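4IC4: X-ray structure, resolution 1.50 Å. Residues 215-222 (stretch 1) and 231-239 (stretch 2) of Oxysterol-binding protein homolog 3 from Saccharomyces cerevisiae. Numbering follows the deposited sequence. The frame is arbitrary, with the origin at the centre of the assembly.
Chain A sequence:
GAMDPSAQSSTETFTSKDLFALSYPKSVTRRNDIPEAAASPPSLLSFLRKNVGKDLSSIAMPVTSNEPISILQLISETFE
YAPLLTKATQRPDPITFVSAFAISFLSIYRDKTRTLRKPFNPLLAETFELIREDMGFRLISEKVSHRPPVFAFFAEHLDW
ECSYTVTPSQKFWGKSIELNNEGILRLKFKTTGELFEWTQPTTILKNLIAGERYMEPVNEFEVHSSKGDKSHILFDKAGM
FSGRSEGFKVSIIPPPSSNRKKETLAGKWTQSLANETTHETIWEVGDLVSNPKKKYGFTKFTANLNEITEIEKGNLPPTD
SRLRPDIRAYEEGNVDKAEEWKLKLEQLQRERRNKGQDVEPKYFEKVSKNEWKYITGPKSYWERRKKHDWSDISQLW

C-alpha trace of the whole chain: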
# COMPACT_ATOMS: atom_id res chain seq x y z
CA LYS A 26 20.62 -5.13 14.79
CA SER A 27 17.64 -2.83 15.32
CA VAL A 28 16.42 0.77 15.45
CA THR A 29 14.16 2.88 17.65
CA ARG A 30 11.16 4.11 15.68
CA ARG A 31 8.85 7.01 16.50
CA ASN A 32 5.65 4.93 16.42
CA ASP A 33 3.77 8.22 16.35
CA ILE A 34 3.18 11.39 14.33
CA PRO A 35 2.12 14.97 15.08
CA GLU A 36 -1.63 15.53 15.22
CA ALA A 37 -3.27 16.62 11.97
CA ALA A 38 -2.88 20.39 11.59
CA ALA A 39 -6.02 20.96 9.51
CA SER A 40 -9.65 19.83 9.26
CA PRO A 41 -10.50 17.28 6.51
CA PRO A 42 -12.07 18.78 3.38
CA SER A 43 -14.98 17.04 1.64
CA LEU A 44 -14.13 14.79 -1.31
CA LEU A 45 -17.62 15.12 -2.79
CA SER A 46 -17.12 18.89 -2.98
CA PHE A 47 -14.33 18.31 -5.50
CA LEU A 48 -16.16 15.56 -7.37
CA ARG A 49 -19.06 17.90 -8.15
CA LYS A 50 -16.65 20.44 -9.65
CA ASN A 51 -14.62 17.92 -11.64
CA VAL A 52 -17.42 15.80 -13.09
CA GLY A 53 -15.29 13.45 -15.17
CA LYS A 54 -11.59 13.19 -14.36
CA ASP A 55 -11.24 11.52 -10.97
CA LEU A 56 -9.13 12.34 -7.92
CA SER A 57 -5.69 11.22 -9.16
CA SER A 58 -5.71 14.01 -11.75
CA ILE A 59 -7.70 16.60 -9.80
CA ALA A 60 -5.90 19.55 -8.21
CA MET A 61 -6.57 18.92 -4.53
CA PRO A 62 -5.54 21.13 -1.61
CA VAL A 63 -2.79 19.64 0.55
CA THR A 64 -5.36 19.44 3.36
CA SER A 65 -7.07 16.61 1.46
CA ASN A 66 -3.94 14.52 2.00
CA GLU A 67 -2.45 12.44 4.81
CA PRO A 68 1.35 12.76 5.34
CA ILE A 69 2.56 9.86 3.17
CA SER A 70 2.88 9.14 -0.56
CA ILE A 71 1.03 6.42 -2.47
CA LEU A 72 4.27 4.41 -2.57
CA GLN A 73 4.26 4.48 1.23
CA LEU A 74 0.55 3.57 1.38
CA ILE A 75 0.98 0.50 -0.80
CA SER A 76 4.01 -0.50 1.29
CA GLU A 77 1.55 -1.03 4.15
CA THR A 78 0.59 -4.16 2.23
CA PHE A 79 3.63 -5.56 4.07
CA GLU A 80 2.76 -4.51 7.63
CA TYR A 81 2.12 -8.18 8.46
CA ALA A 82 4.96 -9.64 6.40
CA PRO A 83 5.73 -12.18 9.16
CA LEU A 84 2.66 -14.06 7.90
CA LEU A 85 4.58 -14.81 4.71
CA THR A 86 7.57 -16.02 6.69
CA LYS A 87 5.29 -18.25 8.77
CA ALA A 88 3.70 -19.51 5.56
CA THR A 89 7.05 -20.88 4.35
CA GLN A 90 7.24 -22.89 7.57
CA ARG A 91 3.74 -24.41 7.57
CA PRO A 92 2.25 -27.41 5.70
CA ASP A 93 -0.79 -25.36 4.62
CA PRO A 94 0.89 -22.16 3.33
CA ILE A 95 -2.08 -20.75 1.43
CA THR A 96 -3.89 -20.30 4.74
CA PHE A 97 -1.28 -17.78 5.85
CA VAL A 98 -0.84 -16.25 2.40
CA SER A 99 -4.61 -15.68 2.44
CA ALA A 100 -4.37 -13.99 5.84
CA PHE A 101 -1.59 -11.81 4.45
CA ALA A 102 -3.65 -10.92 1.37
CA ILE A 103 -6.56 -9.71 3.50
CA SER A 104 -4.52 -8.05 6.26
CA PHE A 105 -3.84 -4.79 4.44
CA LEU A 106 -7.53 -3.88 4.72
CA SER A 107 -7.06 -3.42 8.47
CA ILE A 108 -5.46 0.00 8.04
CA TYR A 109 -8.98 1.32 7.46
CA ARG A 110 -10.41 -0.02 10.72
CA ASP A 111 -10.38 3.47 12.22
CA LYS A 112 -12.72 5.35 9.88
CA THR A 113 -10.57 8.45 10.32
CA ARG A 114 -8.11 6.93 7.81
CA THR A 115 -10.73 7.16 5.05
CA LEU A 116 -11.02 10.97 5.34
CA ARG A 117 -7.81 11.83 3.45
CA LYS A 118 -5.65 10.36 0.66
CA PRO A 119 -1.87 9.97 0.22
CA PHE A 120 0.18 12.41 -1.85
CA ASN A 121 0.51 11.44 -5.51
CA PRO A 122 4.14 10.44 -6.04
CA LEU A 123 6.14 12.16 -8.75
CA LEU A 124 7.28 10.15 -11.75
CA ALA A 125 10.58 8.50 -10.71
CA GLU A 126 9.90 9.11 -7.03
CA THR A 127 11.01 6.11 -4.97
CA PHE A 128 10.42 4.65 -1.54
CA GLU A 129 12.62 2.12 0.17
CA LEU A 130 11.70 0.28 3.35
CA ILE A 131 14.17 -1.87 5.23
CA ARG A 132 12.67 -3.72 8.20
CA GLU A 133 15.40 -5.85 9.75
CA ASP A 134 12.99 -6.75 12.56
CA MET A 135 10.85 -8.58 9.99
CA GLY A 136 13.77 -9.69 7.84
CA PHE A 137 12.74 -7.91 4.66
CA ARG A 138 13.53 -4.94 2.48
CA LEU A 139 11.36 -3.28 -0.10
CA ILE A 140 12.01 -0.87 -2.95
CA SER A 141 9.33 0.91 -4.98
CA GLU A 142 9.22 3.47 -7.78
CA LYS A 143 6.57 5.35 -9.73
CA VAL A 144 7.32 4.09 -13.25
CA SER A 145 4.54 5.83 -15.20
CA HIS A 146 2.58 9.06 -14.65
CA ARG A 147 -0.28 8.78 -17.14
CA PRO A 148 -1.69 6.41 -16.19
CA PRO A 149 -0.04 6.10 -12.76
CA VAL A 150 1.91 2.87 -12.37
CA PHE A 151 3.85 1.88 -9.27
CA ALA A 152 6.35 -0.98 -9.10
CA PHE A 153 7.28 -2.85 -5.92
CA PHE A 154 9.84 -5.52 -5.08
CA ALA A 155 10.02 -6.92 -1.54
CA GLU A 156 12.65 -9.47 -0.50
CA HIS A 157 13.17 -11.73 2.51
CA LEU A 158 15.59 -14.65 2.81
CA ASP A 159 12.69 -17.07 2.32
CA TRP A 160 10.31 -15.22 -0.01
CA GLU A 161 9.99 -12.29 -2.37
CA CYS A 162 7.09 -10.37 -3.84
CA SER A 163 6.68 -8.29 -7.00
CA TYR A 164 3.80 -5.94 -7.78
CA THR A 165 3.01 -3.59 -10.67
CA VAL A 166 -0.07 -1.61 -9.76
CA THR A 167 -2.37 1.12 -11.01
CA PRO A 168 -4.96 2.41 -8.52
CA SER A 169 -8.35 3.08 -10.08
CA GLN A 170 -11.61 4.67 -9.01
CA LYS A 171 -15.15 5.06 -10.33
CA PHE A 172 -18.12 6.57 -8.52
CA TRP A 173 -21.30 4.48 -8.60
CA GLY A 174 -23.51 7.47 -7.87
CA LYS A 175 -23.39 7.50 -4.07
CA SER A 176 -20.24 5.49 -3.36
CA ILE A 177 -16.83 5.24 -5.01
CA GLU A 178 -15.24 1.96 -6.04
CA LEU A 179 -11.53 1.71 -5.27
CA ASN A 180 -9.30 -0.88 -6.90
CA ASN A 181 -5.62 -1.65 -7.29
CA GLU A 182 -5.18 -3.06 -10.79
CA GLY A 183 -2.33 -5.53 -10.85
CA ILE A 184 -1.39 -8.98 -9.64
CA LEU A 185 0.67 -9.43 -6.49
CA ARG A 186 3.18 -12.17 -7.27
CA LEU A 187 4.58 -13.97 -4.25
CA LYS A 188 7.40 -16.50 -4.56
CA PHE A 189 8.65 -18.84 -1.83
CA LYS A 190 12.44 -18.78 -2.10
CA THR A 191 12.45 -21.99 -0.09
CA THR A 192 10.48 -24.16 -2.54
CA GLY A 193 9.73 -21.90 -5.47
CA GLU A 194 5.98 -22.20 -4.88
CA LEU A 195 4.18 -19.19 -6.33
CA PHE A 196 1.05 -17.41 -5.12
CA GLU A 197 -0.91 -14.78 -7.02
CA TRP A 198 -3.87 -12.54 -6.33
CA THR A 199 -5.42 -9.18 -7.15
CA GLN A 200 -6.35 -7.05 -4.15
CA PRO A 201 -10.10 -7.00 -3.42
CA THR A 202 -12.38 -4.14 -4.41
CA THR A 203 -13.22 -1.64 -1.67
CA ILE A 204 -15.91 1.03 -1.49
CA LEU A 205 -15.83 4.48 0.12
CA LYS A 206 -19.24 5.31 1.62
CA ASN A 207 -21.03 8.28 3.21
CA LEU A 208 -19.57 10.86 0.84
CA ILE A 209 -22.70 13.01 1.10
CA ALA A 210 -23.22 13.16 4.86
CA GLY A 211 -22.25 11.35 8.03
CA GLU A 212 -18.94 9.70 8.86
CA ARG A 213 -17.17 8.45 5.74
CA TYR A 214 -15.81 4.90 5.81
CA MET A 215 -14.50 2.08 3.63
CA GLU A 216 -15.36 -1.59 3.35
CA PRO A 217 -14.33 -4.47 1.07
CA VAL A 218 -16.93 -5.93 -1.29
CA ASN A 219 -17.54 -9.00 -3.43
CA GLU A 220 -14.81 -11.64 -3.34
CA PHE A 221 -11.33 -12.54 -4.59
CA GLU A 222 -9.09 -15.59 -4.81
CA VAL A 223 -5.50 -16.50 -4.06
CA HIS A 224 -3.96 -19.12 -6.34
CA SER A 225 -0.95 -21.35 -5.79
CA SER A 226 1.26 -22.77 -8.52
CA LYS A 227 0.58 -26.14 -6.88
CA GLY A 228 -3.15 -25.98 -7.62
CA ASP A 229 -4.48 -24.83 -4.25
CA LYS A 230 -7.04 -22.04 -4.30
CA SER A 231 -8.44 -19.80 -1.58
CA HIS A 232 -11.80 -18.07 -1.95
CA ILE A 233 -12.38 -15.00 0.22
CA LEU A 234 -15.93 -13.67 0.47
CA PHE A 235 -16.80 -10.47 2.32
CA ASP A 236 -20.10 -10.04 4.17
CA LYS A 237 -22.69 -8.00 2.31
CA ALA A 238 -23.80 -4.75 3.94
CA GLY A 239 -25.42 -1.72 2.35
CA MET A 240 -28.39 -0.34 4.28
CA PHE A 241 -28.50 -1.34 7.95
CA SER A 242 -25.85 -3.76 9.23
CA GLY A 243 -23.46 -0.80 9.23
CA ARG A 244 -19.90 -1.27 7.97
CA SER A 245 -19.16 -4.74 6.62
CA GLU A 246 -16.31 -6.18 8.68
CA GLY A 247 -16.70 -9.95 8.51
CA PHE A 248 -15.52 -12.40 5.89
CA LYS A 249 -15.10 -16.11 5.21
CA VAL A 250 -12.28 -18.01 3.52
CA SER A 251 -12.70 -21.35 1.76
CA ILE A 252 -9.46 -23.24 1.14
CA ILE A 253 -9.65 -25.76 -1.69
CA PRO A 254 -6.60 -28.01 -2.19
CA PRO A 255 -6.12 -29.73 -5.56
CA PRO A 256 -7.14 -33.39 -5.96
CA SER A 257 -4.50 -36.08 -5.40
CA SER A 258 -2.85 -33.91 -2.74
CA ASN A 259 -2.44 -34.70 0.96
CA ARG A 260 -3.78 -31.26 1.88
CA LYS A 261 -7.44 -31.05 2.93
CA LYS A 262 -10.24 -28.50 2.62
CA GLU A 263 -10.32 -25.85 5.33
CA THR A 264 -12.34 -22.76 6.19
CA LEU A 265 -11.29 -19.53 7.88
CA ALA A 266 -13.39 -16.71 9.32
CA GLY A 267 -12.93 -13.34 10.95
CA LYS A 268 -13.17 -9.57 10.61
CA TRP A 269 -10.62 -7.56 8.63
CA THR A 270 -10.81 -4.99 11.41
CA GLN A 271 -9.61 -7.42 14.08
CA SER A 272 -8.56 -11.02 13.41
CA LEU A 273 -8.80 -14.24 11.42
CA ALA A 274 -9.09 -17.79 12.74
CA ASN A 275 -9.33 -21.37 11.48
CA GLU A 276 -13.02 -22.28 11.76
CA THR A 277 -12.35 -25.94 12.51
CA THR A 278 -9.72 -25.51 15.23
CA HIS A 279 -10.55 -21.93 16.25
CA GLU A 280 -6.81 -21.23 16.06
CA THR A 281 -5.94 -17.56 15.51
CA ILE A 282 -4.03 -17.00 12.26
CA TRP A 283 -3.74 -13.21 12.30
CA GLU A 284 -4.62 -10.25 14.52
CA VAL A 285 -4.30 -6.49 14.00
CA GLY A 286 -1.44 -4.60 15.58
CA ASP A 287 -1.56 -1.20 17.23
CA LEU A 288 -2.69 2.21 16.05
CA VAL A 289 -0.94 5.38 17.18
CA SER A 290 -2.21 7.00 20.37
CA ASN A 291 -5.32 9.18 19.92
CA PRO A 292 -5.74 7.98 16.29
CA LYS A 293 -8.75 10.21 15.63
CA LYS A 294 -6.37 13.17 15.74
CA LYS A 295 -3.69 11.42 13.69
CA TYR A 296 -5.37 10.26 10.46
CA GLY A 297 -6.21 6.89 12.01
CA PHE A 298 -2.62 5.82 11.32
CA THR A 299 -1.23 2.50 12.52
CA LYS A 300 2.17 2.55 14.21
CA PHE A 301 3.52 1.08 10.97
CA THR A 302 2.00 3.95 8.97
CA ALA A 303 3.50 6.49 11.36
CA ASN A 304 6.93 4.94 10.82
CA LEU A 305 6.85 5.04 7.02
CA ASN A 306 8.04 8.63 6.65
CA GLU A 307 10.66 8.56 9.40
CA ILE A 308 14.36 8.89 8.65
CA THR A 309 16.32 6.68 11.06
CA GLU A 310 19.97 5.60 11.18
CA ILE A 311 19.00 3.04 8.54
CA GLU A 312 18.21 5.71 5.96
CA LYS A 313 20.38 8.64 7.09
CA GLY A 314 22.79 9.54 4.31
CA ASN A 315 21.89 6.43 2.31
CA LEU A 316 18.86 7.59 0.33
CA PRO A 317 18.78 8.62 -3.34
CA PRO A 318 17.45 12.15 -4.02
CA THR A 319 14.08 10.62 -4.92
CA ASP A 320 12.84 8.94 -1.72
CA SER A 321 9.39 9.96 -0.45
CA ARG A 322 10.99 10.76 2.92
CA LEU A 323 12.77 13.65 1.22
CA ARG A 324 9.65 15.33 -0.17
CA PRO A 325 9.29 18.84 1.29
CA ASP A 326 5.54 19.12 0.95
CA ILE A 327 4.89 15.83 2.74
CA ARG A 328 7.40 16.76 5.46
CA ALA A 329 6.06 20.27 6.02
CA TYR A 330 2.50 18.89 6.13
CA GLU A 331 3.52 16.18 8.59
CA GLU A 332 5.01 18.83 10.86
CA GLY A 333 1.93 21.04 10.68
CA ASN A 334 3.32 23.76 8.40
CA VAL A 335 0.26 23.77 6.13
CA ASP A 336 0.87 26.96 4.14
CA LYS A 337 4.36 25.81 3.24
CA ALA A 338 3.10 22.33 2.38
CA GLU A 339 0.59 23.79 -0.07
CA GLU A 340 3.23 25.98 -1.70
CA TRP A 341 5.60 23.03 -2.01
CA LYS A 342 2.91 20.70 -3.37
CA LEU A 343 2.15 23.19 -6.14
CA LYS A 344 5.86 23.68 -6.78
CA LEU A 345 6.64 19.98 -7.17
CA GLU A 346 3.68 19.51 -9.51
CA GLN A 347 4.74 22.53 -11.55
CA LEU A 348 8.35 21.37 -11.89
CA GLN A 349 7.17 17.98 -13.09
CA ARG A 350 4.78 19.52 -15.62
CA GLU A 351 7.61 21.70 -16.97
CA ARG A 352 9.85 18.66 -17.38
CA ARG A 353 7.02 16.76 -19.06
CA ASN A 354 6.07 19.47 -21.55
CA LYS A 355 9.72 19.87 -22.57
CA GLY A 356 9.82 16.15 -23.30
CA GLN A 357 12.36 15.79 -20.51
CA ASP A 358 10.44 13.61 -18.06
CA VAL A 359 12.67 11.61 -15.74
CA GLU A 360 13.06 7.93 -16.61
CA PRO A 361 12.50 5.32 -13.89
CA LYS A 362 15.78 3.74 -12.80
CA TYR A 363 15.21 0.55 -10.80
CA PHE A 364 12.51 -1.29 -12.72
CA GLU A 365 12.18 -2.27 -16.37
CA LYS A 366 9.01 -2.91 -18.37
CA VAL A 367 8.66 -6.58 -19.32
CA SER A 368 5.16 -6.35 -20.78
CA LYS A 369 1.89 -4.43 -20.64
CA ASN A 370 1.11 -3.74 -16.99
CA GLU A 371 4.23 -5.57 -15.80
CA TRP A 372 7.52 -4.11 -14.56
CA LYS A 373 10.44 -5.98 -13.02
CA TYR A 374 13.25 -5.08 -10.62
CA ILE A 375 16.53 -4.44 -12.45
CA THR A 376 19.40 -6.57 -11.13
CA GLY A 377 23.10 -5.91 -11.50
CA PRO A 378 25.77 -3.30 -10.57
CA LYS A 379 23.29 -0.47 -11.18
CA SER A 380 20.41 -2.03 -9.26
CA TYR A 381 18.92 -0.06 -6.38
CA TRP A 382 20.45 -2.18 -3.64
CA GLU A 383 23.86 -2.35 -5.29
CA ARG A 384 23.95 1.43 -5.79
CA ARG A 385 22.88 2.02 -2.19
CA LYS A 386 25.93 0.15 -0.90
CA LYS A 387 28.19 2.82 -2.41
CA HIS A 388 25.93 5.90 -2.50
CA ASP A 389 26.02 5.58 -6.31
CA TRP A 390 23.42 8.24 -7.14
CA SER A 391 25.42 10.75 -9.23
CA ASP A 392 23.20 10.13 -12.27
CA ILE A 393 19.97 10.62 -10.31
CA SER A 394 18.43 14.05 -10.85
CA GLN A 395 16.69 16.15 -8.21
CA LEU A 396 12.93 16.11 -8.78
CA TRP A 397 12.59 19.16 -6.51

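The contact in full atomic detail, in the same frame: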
# COMPACT_ATOMS: atom_id res chain seq x y z
N MET A 215 -14.77 3.01 4.72
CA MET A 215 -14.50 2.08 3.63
C MET A 215 -14.76 0.65 4.05
O MET A 215 -14.63 0.30 5.23
CB MET A 215 -13.05 2.20 3.17
CG MET A 215 -12.76 3.45 2.37
SD MET A 215 -11.00 3.63 2.02
CE MET A 215 -10.69 2.18 1.02
N GLU A 216 -15.11 -0.19 3.09
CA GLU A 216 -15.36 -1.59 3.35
C GLU A 216 -15.11 -2.40 2.09
O GLU A 216 -15.35 -1.92 0.97
CB GLU A 216 -16.81 -1.80 3.83
CG GLU A 216 -17.87 -1.65 2.75
CD GLU A 216 -19.28 -1.81 3.28
OE1 GLU A 216 -20.20 -2.02 2.46
OE2 GLU A 216 -19.48 -1.71 4.51
N PRO A 217 -14.59 -3.63 2.23
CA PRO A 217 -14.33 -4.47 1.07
C PRO A 217 -15.65 -5.03 0.57
O PRO A 217 -16.61 -5.14 1.34
CB PRO A 217 -13.41 -5.55 1.63
CG PRO A 217 -13.92 -5.71 3.02
CD PRO A 217 -14.13 -4.28 3.47
N VAL A 218 -15.71 -5.38 -0.71
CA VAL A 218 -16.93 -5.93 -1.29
C VAL A 218 -16.62 -7.11 -2.20
O VAL A 218 -15.47 -7.35 -2.57
CB VAL A 218 -17.70 -4.87 -2.11
CG1 VAL A 218 -18.18 -3.76 -1.19
CG2 VAL A 218 -16.82 -4.32 -3.21
N ASN A 219 -17.67 -7.85 -2.55
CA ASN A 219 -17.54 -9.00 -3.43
C ASN A 219 -16.60 -10.06 -2.88
O ASN A 219 -16.65 -10.39 -1.70
CB ASN A 219 -17.08 -8.53 -4.82
CG ASN A 219 -18.12 -7.68 -5.53
OD1 ASN A 219 -17.82 -7.02 -6.52
ND2 ASN A 219 -19.34 -7.69 -5.01
N GLU A 220 -15.73 -10.59 -3.74
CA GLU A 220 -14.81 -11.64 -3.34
C GLU A 220 -13.54 -11.59 -4.18
O GLU A 220 -13.43 -10.80 -5.12
CB GLU A 220 -15.48 -12.99 -3.54
CG GLU A 220 -15.74 -13.31 -5.01
CD GLU A 220 -17.09 -13.97 -5.25
OE1 GLU A 220 -17.33 -15.06 -4.69
OE2 GLU A 220 -17.91 -13.39 -5.99
N PHE A 221 -12.58 -12.44 -3.84
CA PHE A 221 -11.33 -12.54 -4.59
C PHE A 221 -10.66 -13.85 -4.21
O PHE A 221 -10.96 -14.44 -3.17
CB PHE A 221 -10.41 -11.33 -4.32
CG PHE A 221 -9.59 -11.43 -3.07
CD1 PHE A 221 -8.25 -11.81 -3.14
CD2 PHE A 221 -10.12 -11.09 -1.84
CE1 PHE A 221 -7.45 -11.85 -2.00
CE2 PHE A 221 -9.34 -11.12 -0.68
CZ PHE A 221 -8.00 -11.50 -0.76
N GLU A 222 -9.76 -14.33 -5.07
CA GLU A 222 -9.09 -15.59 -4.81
C GLU A 222 -7.58 -15.51 -4.85
O GLU A 222 -6.99 -14.67 -5.54
CB GLU A 222 -9.56 -16.65 -5.81
CG GLU A 222 -11.07 -16.81 -5.92
CD GLU A 222 -11.48 -18.04 -6.70
OE1 GLU A 222 -10.97 -18.24 -7.82
OE2 GLU A 222 -12.33 -18.82 -6.19
N SER A 231 -7.78 -20.33 -2.76
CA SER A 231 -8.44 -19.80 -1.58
C SER A 231 -9.48 -18.80 -2.06
O SER A 231 -9.18 -17.93 -2.88
CB SER A 231 -7.44 -19.11 -0.66
OG SER A 231 -8.07 -18.64 0.52
N HIS A 232 -10.71 -18.94 -1.57
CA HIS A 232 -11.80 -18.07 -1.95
C HIS A 232 -12.24 -17.23 -0.76
O HIS A 232 -12.75 -17.75 0.23
CB HIS A 232 -12.96 -18.92 -2.47
CG HIS A 232 -14.12 -18.13 -3.00
ND1 HIS A 232 -15.10 -17.62 -2.18
CD2 HIS A 232 -14.45 -17.76 -4.26
CE1 HIS A 232 -15.98 -16.96 -2.91
NE2 HIS A 232 -15.61 -17.04 -4.18
N ILE A 233 -12.02 -15.92 -0.86
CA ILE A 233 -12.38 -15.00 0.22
C ILE A 233 -13.65 -14.24 -0.14
O ILE A 233 -13.70 -13.56 -1.16
CB ILE A 233 -11.25 -13.96 0.48
CG1 ILE A 233 -9.96 -14.67 0.88
CG2 ILE A 233 -11.67 -13.01 1.58
CD1 ILE A 233 -9.20 -15.28 -0.28
N LEU A 234 -14.67 -14.36 0.70
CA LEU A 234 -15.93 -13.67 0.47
C LEU A 234 -16.24 -12.73 1.63
O LEU A 234 -16.25 -13.14 2.79
CB LEU A 234 -17.07 -14.67 0.29
CG LEU A 234 -17.35 -15.68 1.40
CD1 LEU A 234 -18.69 -16.35 1.16
CD2 LEU A 234 -16.23 -16.71 1.46
N PHE A 235 -16.49 -11.47 1.31
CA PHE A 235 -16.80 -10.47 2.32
C PHE A 235 -18.30 -10.37 2.56
O PHE A 235 -19.09 -10.50 1.63
CB PHE A 235 -16.24 -9.11 1.89
CG PHE A 235 -14.75 -9.10 1.74
CD1 PHE A 235 -13.92 -9.06 2.86
CD2 PHE A 235 -14.16 -9.19 0.49
CE1 PHE A 235 -12.54 -9.10 2.73
CE2 PHE A 235 -12.78 -9.23 0.35
CZ PHE A 235 -11.97 -9.19 1.47
N ASP A 236 -18.68 -10.15 3.82
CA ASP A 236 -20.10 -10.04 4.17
C ASP A 236 -20.75 -8.88 3.42
O ASP A 236 -20.13 -7.84 3.22
CB ASP A 236 -20.26 -9.80 5.68
CG ASP A 236 -19.87 -11.00 6.51
OD1 ASP A 236 -19.58 -12.06 5.93
OD2 ASP A 236 -19.87 -10.87 7.75
N LYS A 237 -22.00 -9.06 3.02
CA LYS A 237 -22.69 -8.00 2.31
C LYS A 237 -23.39 -7.06 3.29
O LYS A 237 -24.08 -7.50 4.20
CB LYS A 237 -23.72 -8.57 1.33
CG LYS A 237 -24.41 -7.49 0.50
CD LYS A 237 -25.34 -8.07 -0.54
CE LYS A 237 -26.02 -6.95 -1.33
NZ LYS A 237 -25.04 -6.08 -2.03
N ALA A 238 -23.20 -5.76 3.08
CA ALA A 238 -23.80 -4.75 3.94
C ALA A 238 -23.96 -3.46 3.14
O ALA A 238 -23.00 -2.94 2.59
CB ALA A 238 -22.92 -4.51 5.16
N GLY A 239 -25.19 -2.95 3.09
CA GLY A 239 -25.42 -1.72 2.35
C GLY A 239 -26.70 -0.97 2.67
O GLY A 239 -27.26 -0.32 1.78
O HOH W 1 -19.11 -6.25 1.34
O HOH W 2 -19.82 -10.19 -1.02

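The two stretches form a short antiparallel β-ladder, held by backbone hydrogen bonds between 219-221 and 233-235 and sealed by an apolar cluster of P217, F221, I233 and F235. The direction follows from the strand axes: 220-222 and 231-235 run at 166° to one another and approach to 4.8 Å. The register is fixed by three bridges. F221 and I233 are the hydrogen-bonded pair, with CA atoms 5.5 Å apart, and bond reciprocally: F221 N donates to I233 O at 3.1 Å (N-H...O angle 153°), and I233 N donates to F221 O at 2.9 Å (166°). E220 with L234 and E222 with H232 are non-hydrogen-bonded pairs, and their CA atoms lie closer, at 4.5 and 4.7 Å, as expected for such positions. At the second of these, E222 CA comes within 3.0 Å of S231 O, a CA-H...O contact with an angle of 127° at the hydrogen.

One further backbone bond extends the ladder: F235 N donates to N219 O at 3.2 Å, and its angle of 172° is nearly linear. N219 itself lies in a loop and has a positive phi of 59°, yet its carbonyl still serves the neighbouring strand. The same oxygen accepts from water 2, with N219 O 3.2 Å from the water O, while F235 O accepts from that water at 2.8 Å. Water 1 lies 2.7 Å from both P217 O and D236 O, within hydrogen-bonding reach of each, so a second solvent molecule sits between the two backbones.

The alternation of a β-strand sorts the side chains. F221 and I233 share one face of the sheet, where F221 CE2 lies 3.6 Å from I233 CB. I233 CD1 sits over the F221 ring, 4.2 Å from its centroid and 17° off the normal, a CH-π arrangement. F235 CE2 approaches the edge of that ring, 3.9 Å from F221 CD2. P217 in turn covers a face of the F235 ring: P217 CB is 3.6 Å from the centroid and only 4° off the normal, while P217 CG reaches F235 CD1 at 3.4 Å. Proline C-H groups are slightly polarised and suit an aromatic π face. F235 has the largest area covered by the opposing stretch, 105 Å² of the 626 Å² buried in total on both sides.

The other face carries E220, E222, H232 and L234, and its chemistry is polar. H232 NE2 donates to E220 OE1 at 2.7 Å, but the N-H...O angle of 121° makes this a weak hydrogen bond despite the short distance. E222 OE2 also lies at the edge of the imidazole, 3.1 Å from H232 CD2, so both carboxylates approach near the ring plane. L234 contributes little here, since the end of its side chain leads away from stretch 1.

At the far end, E216 OE1 stands 3.0 Å from A238 O. Both atoms are acceptors, so this is proximity without a hydrogen bond; the E216 carboxylate finds its partners elsewhere in the structure.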